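Local coordinates for protein cyanoglobin (PDB 1S69) that binds one heme per subunit and forms a very stable complex with oxygen, as a hexacoordinate truncated hemoglobin, at residues K20-V25 against H33-V38; R44-A49 against D59-R64; Y53-T58 against A106-V111. All blocks are in the same frame, centred on the assembly; numbering follows the deposited sequence.

Contact 1 of 3, residues K20-V25 against H33-V38. With HEM (protoporphyrin IX containing Fe), chain D; CYN (cyanide ion), chain C.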
loop_
_atom_site.group_PDB
_atom_site.type_symbol
_atom_site.label_atom_id
_atom_site.label_comp_id
_atom_site.label_asym_id
_atom_site.label_seq_id
_atom_site.Cartn_x
_atom_site.Cartn_y
_atom_site.Cartn_z
ATOM N N LYS A 20 7.093 3.835 -7.509
ATOM C CA LYS A 20 7.131 5.207 -7.095
ATOM C C LYS A 20 6.755 5.382 -5.630
ATOM O O LYS A 20 7.334 6.201 -4.908
ATOM C CB LYS A 20 6.141 6.043 -7.957
ATOM C CG LYS A 20 6.548 6.451 -9.418
ATOM C CD LYS A 20 8.018 6.733 -9.519
ATOM C CE LYS A 20 8.353 7.955 -10.455
ATOM N NZ LYS A 20 9.867 8.003 -10.699
ATOM N N PHE A 21 5.773 4.616 -5.190
ATOM C CA PHE A 21 5.327 4.658 -3.791
ATOM C C PHE A 21 6.510 4.298 -2.840
ATOM O O PHE A 21 6.744 5.004 -1.877
ATOM C CB PHE A 21 4.090 3.738 -3.636
ATOM C CG PHE A 21 3.759 3.370 -2.221
ATOM C CD1 PHE A 21 3.282 4.341 -1.305
ATOM C CD2 PHE A 21 3.909 2.047 -1.801
ATOM C CE1 PHE A 21 2.944 3.978 0.017
ATOM C CE2 PHE A 21 3.623 1.693 -0.485
ATOM C CZ PHE A 21 3.136 2.639 0.418
ATOM N N TYR A 22 7.237 3.208 -3.118
ATOM C CA TYR A 22 8.350 2.811 -2.294
ATOM C C TYR A 22 9.504 3.777 -2.362
ATOM O O TYR A 22 10.178 4.014 -1.350
ATOM C CB TYR A 22 8.763 1.368 -2.535
ATOM C CG TYR A 22 7.755 0.415 -1.880
ATOM C CD1 TYR A 22 7.520 0.478 -0.477
ATOM C CD2 TYR A 22 6.942 -0.458 -2.667
ATOM C CE1 TYR A 22 6.558 -0.332 0.137
ATOM C CE2 TYR A 22 5.973 -1.280 -2.049
ATOM C CZ TYR A 22 5.781 -1.187 -0.649
ATOM O OH TYR A 22 4.842 -1.958 -0.002
ATOM N N GLU A 23 9.714 4.398 -3.528
ATOM C CA GLU A 23 10.649 5.517 -3.576
ATOM C C GLU A 23 10.272 6.596 -2.591
ATOM O O GLU A 23 11.139 7.080 -1.869
ATOM C CB GLU A 23 10.800 6.122 -4.997
ATOM C CG GLU A 23 11.565 5.149 -5.853
ATOM C CD GLU A 23 11.656 5.593 -7.310
ATOM O OE1 GLU A 23 11.363 6.789 -7.604
ATOM O OE2 GLU A 23 12.003 4.712 -8.128
ATOM N N ARG A 24 8.995 6.951 -2.553
ATOM C CA ARG A 24 8.509 7.982 -1.660
ATOM C C ARG A 24 8.642 7.515 -0.182
ATOM O O ARG A 24 9.142 8.292 0.673
ATOM C CB ARG A 24 7.066 8.324 -1.980
ATOM C CG ARG A 24 6.433 9.464 -1.093
ATOM C CD ARG A 24 5.057 9.863 -1.580
ATOM N NE ARG A 24 5.046 10.278 -2.997
ATOM C CZ ARG A 24 5.148 11.550 -3.442
ATOM N NH1 ARG A 24 5.283 12.561 -2.594
ATOM N NH2 ARG A 24 5.123 11.808 -4.750
ATOM N N VAL A 25 8.178 6.290 0.112
ATOM C CA VAL A 25 8.276 5.690 1.452
ATOM C C VAL A 25 9.723 5.689 1.997
ATOM O O VAL A 25 9.951 5.996 3.161
ATOM C CB VAL A 25 7.711 4.246 1.442
ATOM C CG1 VAL A 25 8.167 3.445 2.728
ATOM C CG2 VAL A 25 6.174 4.292 1.284
ATOM N N HIS A 33 12.442 3.492 8.078
ATOM C CA HIS A 33 13.192 2.559 8.914
ATOM C C HIS A 33 12.453 1.227 9.090
ATOM O O HIS A 33 13.117 0.202 9.376
ATOM C CB HIS A 33 13.543 3.198 10.289
ATOM C CG HIS A 33 12.339 3.730 11.012
ATOM N ND1 HIS A 33 11.710 4.905 10.649
ATOM C CD2 HIS A 33 11.609 3.210 12.028
ATOM C CE1 HIS A 33 10.648 5.091 11.411
ATOM N NE2 HIS A 33 10.559 4.074 12.253
ATOM N N PHE A 34 11.122 1.199 8.913
ATOM C CA PHE A 34 10.379 -0.085 8.942
ATOM C C PHE A 34 10.875 -1.052 7.844
ATOM O O PHE A 34 10.724 -2.272 7.942
ATOM C CB PHE A 34 8.843 0.125 8.873
ATOM C CG PHE A 34 8.278 0.672 10.167
ATOM C CD1 PHE A 34 8.215 -0.143 11.322
ATOM C CD2 PHE A 34 7.929 1.990 10.277
ATOM C CE1 PHE A 34 7.716 0.390 12.556
ATOM C CE2 PHE A 34 7.432 2.500 11.489
ATOM C CZ PHE A 34 7.347 1.709 12.610
ATOM N N PHE A 35 11.466 -0.481 6.795
ATOM C CA PHE A 35 11.935 -1.274 5.630
ATOM C C PHE A 35 13.404 -1.537 5.625
ATOM O O PHE A 35 13.894 -2.078 4.660
ATOM C CB PHE A 35 11.505 -0.585 4.320
ATOM C CG PHE A 35 9.998 -0.531 4.169
ATOM C CD1 PHE A 35 9.282 0.537 4.767
ATOM C CD2 PHE A 35 9.283 -1.588 3.532
ATOM C CE1 PHE A 35 7.870 0.589 4.711
ATOM C CE2 PHE A 35 7.834 -1.545 3.460
ATOM C CZ PHE A 35 7.153 -0.460 4.020
ATOM N N ALA A 36 14.101 -1.171 6.712
ATOM C CA ALA A 36 15.558 -1.315 6.836
ATOM C C ALA A 36 16.020 -2.709 6.493
ATOM O O ALA A 36 16.977 -2.868 5.756
ATOM C CB ALA A 36 16.022 -0.905 8.240
ATOM N N ASP A 37 15.302 -3.734 6.960
ATOM C CA ASP A 37 15.736 -5.071 6.730
ATOM C C ASP A 37 14.842 -5.794 5.735
ATOM O O ASP A 37 14.899 -7.000 5.659
ATOM C CB ASP A 37 15.893 -5.798 8.084
ATOM C CG ASP A 37 17.059 -5.104 8.966
ATOM O OD1 ASP A 37 18.243 -5.244 8.515
ATOM O OD2 ASP A 37 16.911 -4.325 10.009
ATOM N N VAL A 38 14.102 -5.051 4.916
ATOM C CA VAL A 38 13.134 -5.654 3.980
ATOM C C VAL A 38 13.730 -5.783 2.536
ATOM O O VAL A 38 14.338 -4.855 2.009
ATOM C CB VAL A 38 11.743 -4.901 4.003
ATOM C CG1 VAL A 38 10.773 -5.438 2.898
ATOM C CG2 VAL A 38 11.064 -5.000 5.414
HETATM C CHA HEM D . 4.579 -6.091 4.168
HETATM C CHB HEM D . 0.462 -4.290 2.244
HETATM C CHC HEM D . 0.413 -0.860 5.672
HETATM C CHD HEM D . 5.122 -1.849 6.450
HETATM C C1A HEM D . 3.423 -5.925 3.393
HETATM C C2A HEM D . 2.991 -6.809 2.327
HETATM C C3A HEM D . 1.892 -6.302 1.778
HETATM C C4A HEM D . 1.564 -5.088 2.464
HETATM C CMA HEM D . 1.117 -6.912 0.575
HETATM C CAA HEM D . 3.771 -8.086 1.929
HETATM C CBA HEM D . 2.952 -9.233 2.549
HETATM C CGA HEM D . 3.329 -10.653 2.148
HETATM O O1A HEM D . 4.321 -11.069 2.735
HETATM O O2A HEM D . 2.656 -11.375 1.309
HETATM C C1B HEM D . 0.092 -3.237 3.054
HETATM C C2B HEM D . -1.103 -2.491 2.859
HETATM C C3B HEM D . -1.158 -1.538 3.832
HETATM C C4B HEM D . 0.056 -1.672 4.618
HETATM C CMB HEM D . -2.144 -2.806 1.729
HETATM C CAB HEM D . -2.191 -0.373 4.119
HETATM C CBB HEM D . -2.731 0.464 3.177
HETATM C C1C HEM D . 1.716 -0.831 6.187
HETATM C C2C HEM D . 2.212 0.167 7.102
HETATM C C3C HEM D . 3.526 -0.108 7.265
HETATM C C4C HEM D . 3.885 -1.262 6.483
HETATM C CMC HEM D . 1.291 1.293 7.712
HETATM C CAC HEM D . 4.619 0.596 8.093
HETATM C CBC HEM D . 4.757 1.909 7.982
HETATM C C1D HEM D . 5.405 -3.076 5.932
HETATM C C2D HEM D . 6.642 -3.762 6.090
HETATM C C3D HEM D . 6.431 -5.071 5.405
HETATM C C4D HEM D . 5.109 -5.079 4.904
HETATM C CMD HEM D . 7.916 -3.297 6.797
HETATM C CAD HEM D . 7.423 -6.203 5.234
HETATM C CBD HEM D . 7.250 -6.907 6.583
HETATM C CGD HEM D . 8.446 -7.762 6.860
HETATM O O1D HEM D . 8.468 -8.888 6.386
HETATM O O2D HEM D . 9.374 -7.339 7.558
HETATM N NA HEM D . 2.542 -4.878 3.409
HETATM N NB HEM D . 0.814 -2.708 4.132
HETATM N NC HEM D . 2.757 -1.670 5.847
HETATM N ND HEM D . 4.500 -3.892 5.249
HETATM FE FE HEM D . 2.674 -3.299 4.662
HETATM C C CYN C . 3.483 -2.200 3.128
HETATM N N CYN C . 3.970 -1.639 2.314
#
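Val25 and Phe35 mark the nearest approach of the two backbones, their CA atoms 8.9 Å apart, so side chains alone close the gap. Residues 20-25 belong to helix 10-26; residues 33-38 pass from a short 3-10 segment into a type I turn, Phe35 to Val38, on the way to helix 40-54. Phe35 reaches back from this connection and meets two helix residues one turn apart. Its CE1 receives the methyl CG1 of Val25 at 3.5 Å, a snug contact in which the two side chains cross at about a right angle. Its CE2 lies 3.8 Å from Tyr22 CE1: the tyrosine offers its edge to the phenylalanine face in an offset edge-to-face pair, with the planes turned 64° from each other. The Phe35 ring is also placed against the cofactor, its CZ 3.5 Å from HEM CHD, while methyl CMD sits over one face near the rim. With CG of Tyr22 anti to its carbonyl carbon (chi1 -75°), the phenol is carried to the ligand, where OH donates a very short hydrogen bond of 2.5 Å to CYN N. Cyanide lies at the edge of the tyrosine ring, in its plane, and Phe21 CD2 stands over the ring centre; Gln43, another residue of the cyanide pocket, also hydrogen-bonds the hydroxyl through NE2, a second bond that limits its rotation. An alanine in place of Phe35 is likely to open a gap between heme and helix, leaving Val25 CG1 and the edge of Tyr22 without their aromatic partner and the phenol less firmly positioned. Such a buried tyrosine on the second helix, bonded to the iron-bound ligand and packed against a phenylalanine, is characteristic of the distal heme pocket of group I truncated hemoglobins.

Contact 2 of 3, residues R44-A49 against D59-R64. With HEM (protoporphyrin IX containing Fe), chain D.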
loop_
_atom_site.group_PDB
_atom_site.type_symbol
_atom_site.label_atom_id
_atom_site.label_comp_id
_atom_site.label_asym_id
_atom_site.label_seq_id
_atom_site.Cartn_x
_atom_site.Cartn_y
_atom_site.Cartn_z
ATOM N N ARG A 44 8.027 -4.967 -3.412
ATOM C CA ARG A 44 7.433 -4.456 -4.651
ATOM C C ARG A 44 6.516 -5.485 -5.360
ATOM O O ARG A 44 5.394 -5.150 -5.715
ATOM C CB ARG A 44 8.481 -3.894 -5.594
ATOM C CG ARG A 44 8.930 -2.509 -5.194
ATOM C CD ARG A 44 9.857 -1.809 -6.253
ATOM N NE ARG A 44 11.173 -2.424 -6.272
ATOM C CZ ARG A 44 12.241 -2.036 -5.534
ATOM N NH1 ARG A 44 12.239 -0.943 -4.776
ATOM N NH2 ARG A 44 13.333 -2.737 -5.575
ATOM N N ALA A 45 6.999 -6.712 -5.567
ATOM C CA ALA A 45 6.217 -7.747 -6.236
ATOM C C ALA A 45 4.984 -8.100 -5.401
ATOM O O ALA A 45 3.866 -8.220 -5.950
ATOM C CB ALA A 45 7.039 -9.013 -6.469
ATOM N N HIS A 46 5.157 -8.253 -4.086
ATOM C CA HIS A 46 3.975 -8.484 -3.228
ATOM C C HIS A 46 2.931 -7.363 -3.284
ATOM O O HIS A 46 1.752 -7.632 -3.362
ATOM C CB HIS A 46 4.365 -8.570 -1.781
ATOM C CG HIS A 46 5.079 -9.823 -1.405
ATOM N ND1 HIS A 46 4.563 -11.106 -1.703
ATOM C CD2 HIS A 46 6.249 -9.994 -0.704
ATOM C CE1 HIS A 46 5.377 -12.021 -1.197
ATOM N NE2 HIS A 46 6.417 -11.369 -0.605
ATOM N N GLN A 47 3.374 -6.110 -3.186
ATOM C CA GLN A 47 2.438 -4.961 -3.193
ATOM C C GLN A 47 1.717 -4.827 -4.571
ATOM O O GLN A 47 0.514 -4.509 -4.625
ATOM C CB GLN A 47 3.126 -3.638 -2.850
ATOM C CG GLN A 47 2.131 -2.486 -2.508
ATOM C CD GLN A 47 1.372 -2.728 -1.198
ATOM O OE1 GLN A 47 1.844 -2.325 -0.127
ATOM N NE2 GLN A 47 0.209 -3.332 -1.276
ATOM N N LYS A 48 2.444 -5.097 -5.667
ATOM C CA LYS A 48 1.808 -5.062 -6.976
ATOM C C LYS A 48 0.689 -6.085 -7.031
ATOM O O LYS A 48 -0.403 -5.777 -7.506
ATOM C CB LYS A 48 2.810 -5.242 -8.126
ATOM C CG LYS A 48 3.649 -4.011 -8.299
ATOM C CD LYS A 48 5.037 -4.299 -8.985
ATOM C CE LYS A 48 5.891 -3.040 -9.038
ATOM N NZ LYS A 48 7.190 -3.453 -9.710
ATOM N N ALA A 49 0.973 -7.302 -6.576
ATOM C CA ALA A 49 -0.006 -8.374 -6.529
ATOM C C ALA A 49 -1.181 -8.055 -5.567
ATOM O O ALA A 49 -2.361 -8.321 -5.875
ATOM C CB ALA A 49 0.686 -9.675 -6.135
ATOM N N ASP A 59 -9.271 -12.043 -8.029
ATOM C CA ASP A 59 -10.145 -12.570 -6.980
ATOM C C ASP A 59 -9.414 -12.585 -5.660
ATOM O O ASP A 59 -9.991 -12.242 -4.630
ATOM C CB ASP A 59 -10.526 -14.022 -7.291
ATOM C CG ASP A 59 -11.457 -14.154 -8.496
ATOM O OD1 ASP A 59 -12.235 -13.190 -8.762
ATOM O OD2 ASP A 59 -11.496 -15.200 -9.222
ATOM N N LYS A 60 -8.136 -12.999 -5.708
ATOM C CA LYS A 60 -7.386 -13.289 -4.485
ATOM C C LYS A 60 -6.027 -12.656 -4.517
ATOM O O LYS A 60 -5.553 -12.263 -5.564
ATOM C CB LYS A 60 -7.222 -14.793 -4.321
ATOM C CG LYS A 60 -8.541 -15.574 -4.036
ATOM C CD LYS A 60 -8.241 -17.084 -3.809
ATOM C CE LYS A 60 -6.854 -17.519 -4.459
ATOM N NZ LYS A 60 -6.614 -19.009 -4.372
ATOM N N TYR A 61 -5.428 -12.554 -3.333
ATOM C CA TYR A 61 -4.012 -12.198 -3.138
ATOM C C TYR A 61 -3.198 -13.486 -2.762
ATOM O O TYR A 61 -3.516 -14.164 -1.770
ATOM C CB TYR A 61 -3.874 -11.141 -2.036
ATOM C CG TYR A 61 -2.427 -10.888 -1.668
ATOM C CD1 TYR A 61 -1.506 -10.583 -2.666
ATOM C CD2 TYR A 61 -1.976 -10.985 -0.345
ATOM C CE1 TYR A 61 -0.235 -10.357 -2.378
ATOM C CE2 TYR A 61 -0.616 -10.737 -0.030
ATOM C CZ TYR A 61 0.242 -10.438 -1.080
ATOM O OH TYR A 61 1.608 -10.206 -0.919
ATOM N N ASP A 62 -2.177 -13.805 -3.552
ATOM C CA ASP A 62 -1.330 -14.938 -3.241
ATOM C C ASP A 62 -0.147 -14.439 -2.388
ATOM O O ASP A 62 0.889 -14.002 -2.932
ATOM C CB ASP A 62 -0.836 -15.518 -4.563
ATOM C CG ASP A 62 0.132 -16.683 -4.385
ATOM O OD1 ASP A 62 -0.083 -17.487 -3.450
ATOM O OD2 ASP A 62 1.140 -16.838 -5.123
ATOM N N GLY A 63 -0.328 -14.450 -1.067
ATOM C CA GLY A 63 0.653 -13.899 -0.131
ATOM C C GLY A 63 0.043 -13.870 1.255
ATOM O O GLY A 63 -1.031 -14.401 1.478
ATOM N N ARG A 64 0.712 -13.228 2.191
ATOM C CA ARG A 64 0.248 -13.213 3.595
ATOM C C ARG A 64 -0.961 -12.323 3.863
ATOM O O ARG A 64 -1.213 -11.344 3.136
ATOM C CB ARG A 64 1.362 -12.741 4.501
ATOM C CG ARG A 64 2.465 -13.758 4.730
ATOM C CD ARG A 64 3.531 -13.155 5.630
ATOM N NE ARG A 64 4.664 -14.042 5.743
ATOM C CZ ARG A 64 5.659 -14.210 4.814
ATOM N NH1 ARG A 64 5.673 -13.550 3.626
ATOM N NH2 ARG A 64 6.664 -15.049 5.087
HETATM C CHA HEM D . 4.579 -6.091 4.168
HETATM C CHB HEM D . 0.462 -4.290 2.244
HETATM C CHC HEM D . 0.413 -0.860 5.672
HETATM C CHD HEM D . 5.122 -1.849 6.450
HETATM C C1A HEM D . 3.423 -5.925 3.393
HETATM C C2A HEM D . 2.991 -6.809 2.327
HETATM C C3A HEM D . 1.892 -6.302 1.778
HETATM C C4A HEM D . 1.564 -5.088 2.464
HETATM C CMA HEM D . 1.117 -6.912 0.575
HETATM C CAA HEM D . 3.771 -8.086 1.929
HETATM C CBA HEM D . 2.952 -9.233 2.549
HETATM C CGA HEM D . 3.329 -10.653 2.148
HETATM O O1A HEM D . 4.321 -11.069 2.735
HETATM O O2A HEM D . 2.656 -11.375 1.309
HETATM C C1B HEM D . 0.092 -3.237 3.054
HETATM C C2B HEM D . -1.103 -2.491 2.859
HETATM C C3B HEM D . -1.158 -1.538 3.832
HETATM C C4B HEM D . 0.056 -1.672 4.618
HETATM C CMB HEM D . -2.144 -2.806 1.729
HETATM C CAB HEM D . -2.191 -0.373 4.119
HETATM C CBB HEM D . -2.731 0.464 3.177
HETATM C C1C HEM D . 1.716 -0.831 6.187
HETATM C C2C HEM D . 2.212 0.167 7.102
HETATM C C3C HEM D . 3.526 -0.108 7.265
HETATM C C4C HEM D . 3.885 -1.262 6.483
HETATM C CMC HEM D . 1.291 1.293 7.712
HETATM C CAC HEM D . 4.619 0.596 8.093
HETATM C CBC HEM D . 4.757 1.909 7.982
HETATM C C1D HEM D . 5.405 -3.076 5.932
HETATM C C2D HEM D . 6.642 -3.762 6.090
HETATM C C3D HEM D . 6.431 -5.071 5.405
HETATM C C4D HEM D . 5.109 -5.079 4.904
HETATM C CMD HEM D . 7.916 -3.297 6.797
HETATM C CAD HEM D . 7.423 -6.203 5.234
HETATM C CBD HEM D . 7.250 -6.907 6.583
HETATM C CGD HEM D . 8.446 -7.762 6.860
HETATM O O1D HEM D . 8.468 -8.888 6.386
HETATM O O2D HEM D . 9.374 -7.339 7.558
HETATM N NA HEM D . 2.542 -4.878 3.409
HETATM N NB HEM D . 0.814 -2.708 4.132
HETATM N NC HEM D . 2.757 -1.670 5.847
HETATM N ND HEM D . 4.500 -3.892 5.249
HETATM FE FE HEM D . 2.674 -3.299 4.662
HETATM O O HOH W 1 2.688 -11.817 -3.777
#
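Propionate oxygen O2A of the heme, lying over one face of the His46 ring near its rim, is gripped by two donors from residues 59-64. Tyr61 OH reaches it at 2.7 Å and the backbone N of Arg64 at 2.8 Å, while the extended Arg64 chain sends NH1 to the other oxygen, O1A, at 3.0 Å. The whole carboxylate is thereby held, and the positive guanidinium would be expected to stabilise its negative charge. The same Tyr61 OH lies against the histidine, 3.3 Å from His46 CB. His46 is the distal residue that can bind the iron. With cyanide bound, its side chain stands about 8 Å from that ligand, beside the propionate, consistent with a distal histidine displaced from the iron when an exogenous ligand takes the sixth site of a hexacoordinate globin. A water joins it to the loop, hydrogen-bonded to His46 ND1 at 2.9 Å and donating to Asp62 O. Tyr61 has CG anti to its backbone N (chi1 172°), which brings the ring in beside helix 40-54. Tyr61 CE1 packs 3.9 Å from Ala49 CB, a methyl that sits in the ring plane at its edge. Gly63 N stands over the ring centre, and a CB on Gly63 would collide with Tyr61 CZ, so the glycine lets the backbone fold over the phenol. Phe50 adds an edge-to-face neighbour to Tyr61.

Contact 3 of 3, residues Y53-T58 against A106-V111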
loop_
_atom_site.group_PDB
_atom_site.type_symbol
_atom_site.label_atom_id
_atom_site.label_comp_id
_atom_site.label_asym_id
_atom_site.label_seq_id
_atom_site.Cartn_x
_atom_site.Cartn_y
_atom_site.Cartn_z
ATOM N N TYR A 53 -5.221 -7.186 -6.602
ATOM C CA TYR A 53 -6.330 -7.799 -5.868
ATOM C C TYR A 53 -7.258 -6.742 -5.179
ATOM O O TYR A 53 -8.489 -6.734 -5.365
ATOM C CB TYR A 53 -5.760 -8.828 -4.852
ATOM C CG TYR A 53 -6.606 -8.994 -3.656
ATOM C CD1 TYR A 53 -7.770 -9.797 -3.717
ATOM C CD2 TYR A 53 -6.313 -8.264 -2.472
ATOM C CE1 TYR A 53 -8.612 -9.903 -2.617
ATOM C CE2 TYR A 53 -7.139 -8.336 -1.373
ATOM C CZ TYR A 53 -8.282 -9.151 -1.439
ATOM O OH TYR A 53 -9.055 -9.219 -0.307
ATOM N N ALA A 54 -6.675 -5.847 -4.417
ATOM C CA ALA A 54 -7.447 -4.867 -3.668
ATOM C C ALA A 54 -8.253 -3.939 -4.578
ATOM O O ALA A 54 -9.287 -3.434 -4.158
ATOM C CB ALA A 54 -6.544 -4.063 -2.718
ATOM N N PHE A 55 -7.779 -3.733 -5.814
ATOM C CA PHE A 55 -8.429 -2.791 -6.748
ATOM C C PHE A 55 -9.356 -3.593 -7.726
ATOM O O PHE A 55 -9.821 -3.040 -8.708
ATOM C CB PHE A 55 -7.358 -2.001 -7.532
ATOM C CG PHE A 55 -6.502 -1.046 -6.669
ATOM C CD1 PHE A 55 -6.885 -0.661 -5.360
ATOM C CD2 PHE A 55 -5.318 -0.505 -7.209
ATOM C CE1 PHE A 55 -6.066 0.203 -4.603
ATOM C CE2 PHE A 55 -4.525 0.366 -6.466
ATOM C CZ PHE A 55 -4.897 0.706 -5.186
ATOM N N GLY A 56 -9.554 -4.891 -7.439
ATOM C CA GLY A 56 -10.499 -5.761 -8.130
ATOM C C GLY A 56 -9.968 -6.427 -9.386
ATOM O O GLY A 56 -10.714 -6.988 -10.173
ATOM N N GLY A 57 -8.652 -6.372 -9.567
ATOM C CA GLY A 57 -8.000 -6.981 -10.701
ATOM C C GLY A 57 -7.782 -8.474 -10.575
ATOM O O GLY A 57 -7.424 -9.094 -11.565
ATOM N N THR A 58 -7.922 -9.048 -9.382
ATOM C CA THR A 58 -7.891 -10.517 -9.242
ATOM C C THR A 58 -8.787 -10.796 -8.064
ATOM O O THR A 58 -8.971 -9.924 -7.193
ATOM C CB THR A 58 -6.468 -11.169 -8.975
ATOM O OG1 THR A 58 -5.857 -10.517 -7.875
ATOM C CG2 THR A 58 -5.480 -10.877 -10.053
ATOM N N ALA A 106 -9.511 9.264 -4.626
ATOM C CA ALA A 106 -10.533 8.997 -3.597
ATOM C C ALA A 106 -10.991 7.513 -3.398
ATOM O O ALA A 106 -11.198 7.072 -2.233
ATOM C CB ALA A 106 -11.726 9.803 -3.878
ATOM N N GLU A 107 -11.226 6.775 -4.498
ATOM C CA GLU A 107 -11.570 5.340 -4.413
ATOM C C GLU A 107 -10.413 4.542 -3.772
ATOM O O GLU A 107 -10.643 3.662 -2.948
ATOM C CB GLU A 107 -11.811 4.733 -5.791
ATOM C CG GLU A 107 -13.123 5.154 -6.368
ATOM C CD GLU A 107 -13.471 4.398 -7.618
ATOM O OE1 GLU A 107 -13.276 3.155 -7.655
ATOM O OE2 GLU A 107 -13.925 5.068 -8.563
ATOM N N VAL A 108 -9.196 4.872 -4.161
ATOM C CA VAL A 108 -8.028 4.260 -3.546
ATOM C C VAL A 108 -7.943 4.582 -2.037
ATOM O O VAL A 108 -7.649 3.682 -1.248
ATOM C CB VAL A 108 -6.730 4.663 -4.238
ATOM C CG1 VAL A 108 -5.459 4.101 -3.427
ATOM C CG2 VAL A 108 -6.697 4.120 -5.656
ATOM N N ALA A 109 -8.188 5.850 -1.659
ATOM C CA ALA A 109 -8.174 6.268 -0.245
ATOM C C ALA A 109 -9.141 5.430 0.611
ATOM O O ALA A 109 -8.815 5.072 1.757
ATOM C CB ALA A 109 -8.486 7.778 -0.100
ATOM N N ALA A 110 -10.316 5.130 0.047
ATOM C CA ALA A 110 -11.322 4.315 0.726
ATOM C C ALA A 110 -10.827 2.848 0.943
ATOM O O ALA A 110 -11.091 2.229 1.961
ATOM C CB ALA A 110 -12.638 4.350 -0.079
ATOM N N VAL A 111 -10.065 2.314 0.007
ATOM C CA VAL A 111 -9.475 0.995 0.196
ATOM C C VAL A 111 -8.383 0.953 1.307
ATOM O O VAL A 111 -8.403 0.071 2.224
ATOM C CB VAL A 111 -8.908 0.462 -1.198
ATOM C CG1 VAL A 111 -8.101 -0.857 -1.089
ATOM C CG2 VAL A 111 -10.042 0.317 -2.167
#
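Purely apolar packing joins the C-terminal end of helix 40-54 and the residue after it to helix 102-113, with Ala54 and Phe55 meeting Val108 and Val111. The two helical residues Val108 and Val111 lie one turn apart and present their methyls to the same side. At one end Ala54, whose CB points toward the facing helix, sets that methyl 3.9 Å from Val111 CG1. At the other, the ring of Phe55 crosses the side chain of Val108 obliquely, and both valine branches pack against the same ring atom: CG1 and CG2 are each 3.9 Å from Phe55 CZ. Val111 CG1 also comes near the ring edge, close to its plane, at 4.2 Å from Phe55 CE1, so this one methyl touches both the last helical residue and the one that follows it. The arrangement belongs to the two-on-two globin fold, in which the helix pairs B/E and G/H form the two layers; here the end of helix E meets helix H across them. Phe55 is the first residue to leave helical geometry, and the chain then turns through a Schellman motif. Gly56, with phi 86°, is its C-prime residue; Gly56 N bonds to Tyr53 O and Gly57 N to Thr52 O. Placing CG of Phe55 anti to its own carbonyl carbon (chi1 -66°) directs the ring away from this turn into the interior. Helix 4-8 adds Leu4, Tyr5 and Leu8 around Phe55, whereas Leu91, Leu92 and Leu95 of helix 81-98 pack on Val108.

Helix 40-54 supplies one segment to contact 2 and the start of one to contact 3, and Tyr22 and Phe35 of contact 1 pack against it. Contacts 1 and 2, centres 17 Å apart, both touch the heme: the first reaches the cyanide, the second a propionate. They meet where Tyr22 CD2 packs on Arg44 CG at 3.8 Å. Contacts 2 and 3 cross along the chain, centres 13 Å apart, and touch where Tyr53 CD1 lies 3.4 Å from Lys60 C. Contact 3 stands back from the cyanide, the side chain of Ala54 being about 12 Å from it but about 6 Å from the heme, and its nearest atoms stay about 9 Å from contact 1.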